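Local structure of ethylbenzene dehydrogenase beta-subunit (Aromatoleum aromaticum, 2IVF) at residues Leu178-Gln181 and Glu182-Lys185; His314-Arg317 and Glu318-Arg321. The protein is the iron-sulfur subunit of a three-chain complex and holds three SF4 clusters and one F3S cluster in a ferredoxin-like fold, probably to relay electrons. All coordinates share one frame; numbering follows the deposited sequence.

Following the chain from the N terminus, contact 1 comes first, where strand 177-179, paired in an antiparallel hairpin with strand 168-170, gives way to the loop before helix 189-193. It closes a tight turn that sets Cys184 at the F3S cluster and Lys185 at the heme, which another protein chain also binds. Contact 2 follows much later, in the last turns of helix 306-321, and links successive turns of that helix. Each contact is local, so the two run in series without nesting or crossing. The centres of contact 1 and contact 2 are about 48 Å apart, on opposite sides of the chain's centre, and the nearest atoms of contact 1 and contact 2 are about 35 Å apart; contact 2 also borders the alpha-subunit through Arg317.

Contact 1. Residues Leu178-Gln181 and Glu182-Lys185; sequences LVDQ and ERCK. With HEM (protoporphyrin IX containing Fe), chain X; F3S (Fe3-s4 cluster), chain R.
Asp180 OD2 sits above the face of the Arg183 guanidinium, 3.0 Å from NH2. The carboxylate and guanidinium planes are 65° apart and no N-H points at the oxygen, so this salt bridge works through charge alone. Asp180 OD1 serves the backbone: Glu182 N donates to it at 2.8 Å, and Arg183 N reaches it from above the carboxylate plane at 3.1 Å. With CG swung away from the Asp180 nitrogen (chi1 174°), the short acid reaches these N-H groups two and three residues on, a span that suits aspartate. The Cys184 N to Asp180 O bond, 2.9 Å, completes an Asx motif, which leads from strand 177-179 of the ferredoxin-like domain into the cluster-binding loop. Here Cys184 SG binds FE1 of the F3S cluster at 2.3 Å, while its CB packs against Val179 CG1, one methyl of a compact branched side chain that suits this buried spot. Gln181 folds back at chi2 (-61°), and its NE2 donates to Val179 O at 2.9 Å while OE1 bonds to Thr207. Lys185, long and extended, reaches beyond the cluster to the heme, which another protein chain also binds; NZ donates to propionate oxygens O2D at 2.8 Å and O1A at 3.1 Å.

Contact 2. Residues His314-Arg317 and Glu318-Arg321; sequences HTER and ENMR. With PO4 (phosphate ion), chain P.
One face of the Arg317 guanidinium carries Arg321 NH2, 3.4 Å above the plane and displaced toward the rim; phosphate O4 lies over that same face, and the two guanidinium planes are 51° apart. The edges of the Arg321 guanidinium and the His314 ring both turn to the phosphate ion, which probably came from the crystallisation liquor. These basic residues, spaced three and four apart, share one side of the closing turns of helix 306-321, built on i to i+4 bonds such as Arg321 N to Arg317 O. Arg321 NH1 and NH2 fork onto phosphate O4, each at 3.0 Å. His314 ND1 donates to phosphate O2, though the 2.4 Å length is doubtful. Arg317, extended from CG to NE with chi1 at 180°, reaches the same O2 through NH1 at 3.0 Å, while NE bonds to Arg272 O and NH2 pairs with Asp293, both of the alpha-subunit, work suited to several donors. Glu318 forms a salt bridge, OE1 to Arg321 NH1 at 2.9 Å, and probably offsets part of the charge. Glu316 OE1, also held by Ser326, accepts a hydrogen bond from Asn319 ND2 at 3.1 Å from above the carboxylate plane, with OE1 in the amide plane.

Contact 1. Residues Leu178-Gln181 and Glu182-Lys185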
# COMPACT_ATOMS: atom_id res chain seq x y z
N LEU B 178 24.60 2.62 -21.15
CA LEU B 178 24.16 1.24 -21.31
C LEU B 178 25.31 0.24 -21.21
O LEU B 178 26.44 0.53 -21.59
CB LEU B 178 23.47 1.05 -22.70
CG LEU B 178 22.13 1.83 -22.87
CD1 LEU B 178 21.72 1.75 -24.33
CD2 LEU B 178 20.99 1.33 -21.97
N VAL B 179 24.98 -0.95 -20.74
CA VAL B 179 25.88 -2.12 -20.77
C VAL B 179 25.49 -2.99 -21.96
O VAL B 179 24.40 -3.56 -21.98
CB VAL B 179 25.77 -2.99 -19.48
CG1 VAL B 179 26.70 -4.24 -19.64
CG2 VAL B 179 26.12 -2.19 -18.23
N ASP B 180 26.37 -3.08 -22.94
CA ASP B 180 26.18 -3.93 -24.11
C ASP B 180 26.19 -5.40 -23.68
O ASP B 180 27.25 -5.95 -23.32
CB ASP B 180 27.29 -3.63 -25.11
CG ASP B 180 27.30 -4.54 -26.29
OD1 ASP B 180 26.76 -5.67 -26.22
OD2 ASP B 180 27.88 -4.11 -27.32
N GLN B 181 25.01 -6.01 -23.68
CA GLN B 181 24.82 -7.32 -23.11
C GLN B 181 25.55 -8.41 -23.89
O GLN B 181 25.78 -9.48 -23.36
CB GLN B 181 23.34 -7.65 -23.00
CG GLN B 181 22.66 -6.73 -22.04
CD GLN B 181 23.25 -6.86 -20.65
OE1 GLN B 181 23.13 -7.93 -20.03
NE2 GLN B 181 23.90 -5.79 -20.14
N GLU B 182 25.90 -8.15 -25.15
CA GLU B 182 26.66 -9.11 -25.94
C GLU B 182 28.16 -9.09 -25.63
O GLU B 182 28.82 -10.12 -25.72
CB GLU B 182 26.50 -8.83 -27.44
CG GLU B 182 25.08 -8.96 -27.93
CD GLU B 182 24.92 -8.79 -29.44
OE1 GLU B 182 25.93 -8.60 -30.17
OE2 GLU B 182 23.74 -8.87 -29.91
N ARG B 183 28.70 -7.93 -25.32
CA ARG B 183 30.14 -7.78 -25.08
C ARG B 183 30.47 -7.98 -23.59
O ARG B 183 31.58 -8.36 -23.24
CB ARG B 183 30.56 -6.38 -25.55
CG ARG B 183 32.03 -6.01 -25.51
CD ARG B 183 32.33 -4.76 -26.45
NE ARG B 183 31.30 -3.69 -26.32
CZ ARG B 183 30.83 -2.92 -27.31
NH1 ARG B 183 31.25 -3.09 -28.57
NH2 ARG B 183 29.91 -1.98 -27.05
N CYS B 184 29.50 -7.72 -22.71
CA CYS B 184 29.70 -7.83 -21.26
C CYS B 184 30.13 -9.24 -20.87
O CYS B 184 29.54 -10.23 -21.32
CB CYS B 184 28.44 -7.46 -20.47
SG CYS B 184 28.68 -7.52 -18.67
N LYS B 185 31.19 -9.32 -20.06
CA LYS B 185 31.76 -10.58 -19.61
C LYS B 185 31.51 -10.78 -18.11
O LYS B 185 32.03 -11.71 -17.54
CB LYS B 185 33.25 -10.55 -19.85
CG LYS B 185 33.62 -10.45 -21.32
CD LYS B 185 35.09 -10.39 -21.46
CE LYS B 185 35.54 -10.29 -22.90
NZ LYS B 185 37.00 -10.48 -22.95
CHA HEM X . 41.60 -10.77 -20.11
CHB HEM X . 44.67 -14.46 -20.66
CHC HEM X . 48.47 -11.71 -19.45
CHD HEM X . 45.35 -8.07 -18.74
C1A HEM X . 42.13 -12.00 -20.37
C2A HEM X . 41.38 -13.14 -20.83
C3A HEM X . 42.24 -14.16 -20.99
C4A HEM X . 43.54 -13.69 -20.63
CMA HEM X . 41.91 -15.59 -21.46
CAA HEM X . 39.86 -13.11 -21.09
CBA HEM X . 39.11 -13.22 -19.78
CGA HEM X . 37.64 -13.21 -20.11
O1A HEM X . 37.26 -13.12 -21.31
O2A HEM X . 36.85 -13.30 -19.15
C1B HEM X . 45.95 -14.07 -20.34
C2B HEM X . 47.11 -14.93 -20.30
C3B HEM X . 48.16 -14.17 -19.97
C4B HEM X . 47.70 -12.81 -19.80
CMB HEM X . 47.07 -16.45 -20.57
CAB HEM X . 49.61 -14.63 -19.77
CBB HEM X . 50.64 -13.88 -20.12
C1C HEM X . 47.95 -10.49 -19.09
C2C HEM X . 48.65 -9.42 -18.42
C3C HEM X . 47.76 -8.43 -18.22
C4C HEM X . 46.48 -8.86 -18.74
CMC HEM X . 50.16 -9.44 -18.05
CAC HEM X . 47.95 -7.04 -17.58
CBC HEM X . 49.08 -6.36 -17.73
C1D HEM X . 44.09 -8.44 -19.07
C2D HEM X . 42.98 -7.53 -19.04
C3D HEM X . 41.79 -8.39 -19.47
C4D HEM X . 42.33 -9.71 -19.70
CMD HEM X . 43.02 -6.02 -18.66
CAD HEM X . 40.32 -8.01 -19.65
CBD HEM X . 40.06 -7.73 -21.12
CGD HEM X . 38.70 -8.16 -21.55
O1D HEM X . 38.24 -7.65 -22.60
O2D HEM X . 38.09 -9.00 -20.86
NA HEM X . 43.45 -12.36 -20.26
NB HEM X . 46.35 -12.79 -20.04
NC HEM X . 46.62 -10.13 -19.28
ND HEM X . 43.68 -9.71 -19.46
FE HEM X . 45.03 -11.24 -19.79
FE1 F3S R . 30.42 -6.23 -17.90
FE3 F3S R . 32.49 -4.57 -18.05
FE4 F3S R . 30.99 -4.45 -15.97
S1 F3S R . 32.43 -6.74 -18.63
S2 F3S R . 30.13 -6.50 -15.71
S3 F3S R . 30.38 -4.07 -18.06
S4 F3S R . 33.20 -4.28 -15.96
O HOH W 1 27.92 -11.43 -22.82

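Contact 2. Residues His314-Arg317 and Glu318-Arg321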
# COMPACT_ATOMS: atom_id res chain seq x y z
N HIS B 314 10.49 28.10 0.30
CA HIS B 314 9.63 28.76 1.27
C HIS B 314 9.20 30.10 0.76
O HIS B 314 8.04 30.45 0.94
CB HIS B 314 10.30 28.80 2.63
CG HIS B 314 10.35 27.45 3.29
ND1 HIS B 314 9.22 26.81 3.77
CD2 HIS B 314 11.37 26.59 3.48
CE1 HIS B 314 9.55 25.64 4.27
NE2 HIS B 314 10.85 25.47 4.09
N THR B 315 10.09 30.84 0.08
CA THR B 315 9.73 32.15 -0.42
C THR B 315 8.64 32.01 -1.48
O THR B 315 7.61 32.72 -1.47
CB THR B 315 10.94 32.87 -0.99
OG1 THR B 315 11.84 33.08 0.09
CG2 THR B 315 10.59 34.24 -1.55
N GLU B 316 8.85 31.08 -2.39
CA GLU B 316 7.95 30.94 -3.53
C GLU B 316 6.60 30.45 -3.06
O GLU B 316 5.56 30.88 -3.56
CB GLU B 316 8.55 30.01 -4.56
CG GLU B 316 9.70 30.67 -5.35
CD GLU B 316 9.35 32.03 -5.91
OE1 GLU B 316 8.24 32.20 -6.42
OE2 GLU B 316 10.19 32.95 -5.84
N ARG B 317 6.62 29.55 -2.09
CA ARG B 317 5.39 29.09 -1.50
C ARG B 317 4.63 30.26 -0.87
O ARG B 317 3.44 30.39 -1.05
CB ARG B 317 5.72 28.04 -0.49
CG ARG B 317 4.54 27.50 0.19
CD ARG B 317 4.92 26.32 1.07
NE ARG B 317 3.75 25.88 1.79
CZ ARG B 317 3.77 25.37 3.01
NH1 ARG B 317 4.90 25.32 3.72
NH2 ARG B 317 2.63 24.96 3.53
N GLU B 318 5.34 31.14 -0.18
CA GLU B 318 4.73 32.36 0.33
C GLU B 318 4.20 33.28 -0.77
O GLU B 318 3.13 33.87 -0.61
CB GLU B 318 5.69 33.13 1.23
CG GLU B 318 5.13 34.45 1.71
CD GLU B 318 3.82 34.34 2.48
OE1 GLU B 318 3.57 33.30 3.14
OE2 GLU B 318 3.06 35.34 2.45
N ASN B 319 4.93 33.41 -1.87
CA ASN B 319 4.42 34.19 -3.01
C ASN B 319 3.06 33.65 -3.46
O ASN B 319 2.15 34.43 -3.76
CB ASN B 319 5.42 34.15 -4.16
CG ASN B 319 6.67 34.96 -3.89
OD1 ASN B 319 6.66 35.93 -3.12
ND2 ASN B 319 7.74 34.59 -4.56
N MET B 320 2.93 32.33 -3.53
CA MET B 320 1.66 31.69 -3.92
C MET B 320 0.56 32.00 -2.97
O MET B 320 -0.53 32.42 -3.36
CB MET B 320 1.80 30.18 -3.95
CG MET B 320 2.54 29.76 -5.09
SD MET B 320 1.51 29.85 -6.56
CE MET B 320 0.56 28.35 -6.44
N ARG B 321 0.86 31.76 -1.71
CA ARG B 321 -0.08 31.95 -0.66
C ARG B 321 -0.57 33.37 -0.62
O ARG B 321 -1.75 33.59 -0.42
CB ARG B 321 0.55 31.57 0.68
CG ARG B 321 -0.43 31.46 1.79
CD ARG B 321 0.28 31.44 3.10
NE ARG B 321 0.69 30.09 3.48
CZ ARG B 321 1.94 29.64 3.57
NH1 ARG B 321 2.98 30.43 3.29
NH2 ARG B 321 2.15 28.39 3.98
P PO4 P . 6.43 28.88 3.91
O1 PO4 P . 6.31 29.74 2.65
O2 PO4 P . 6.91 27.49 3.48
O3 PO4 P . 7.43 29.49 4.89
O4 PO4 P . 5.07 28.78 4.57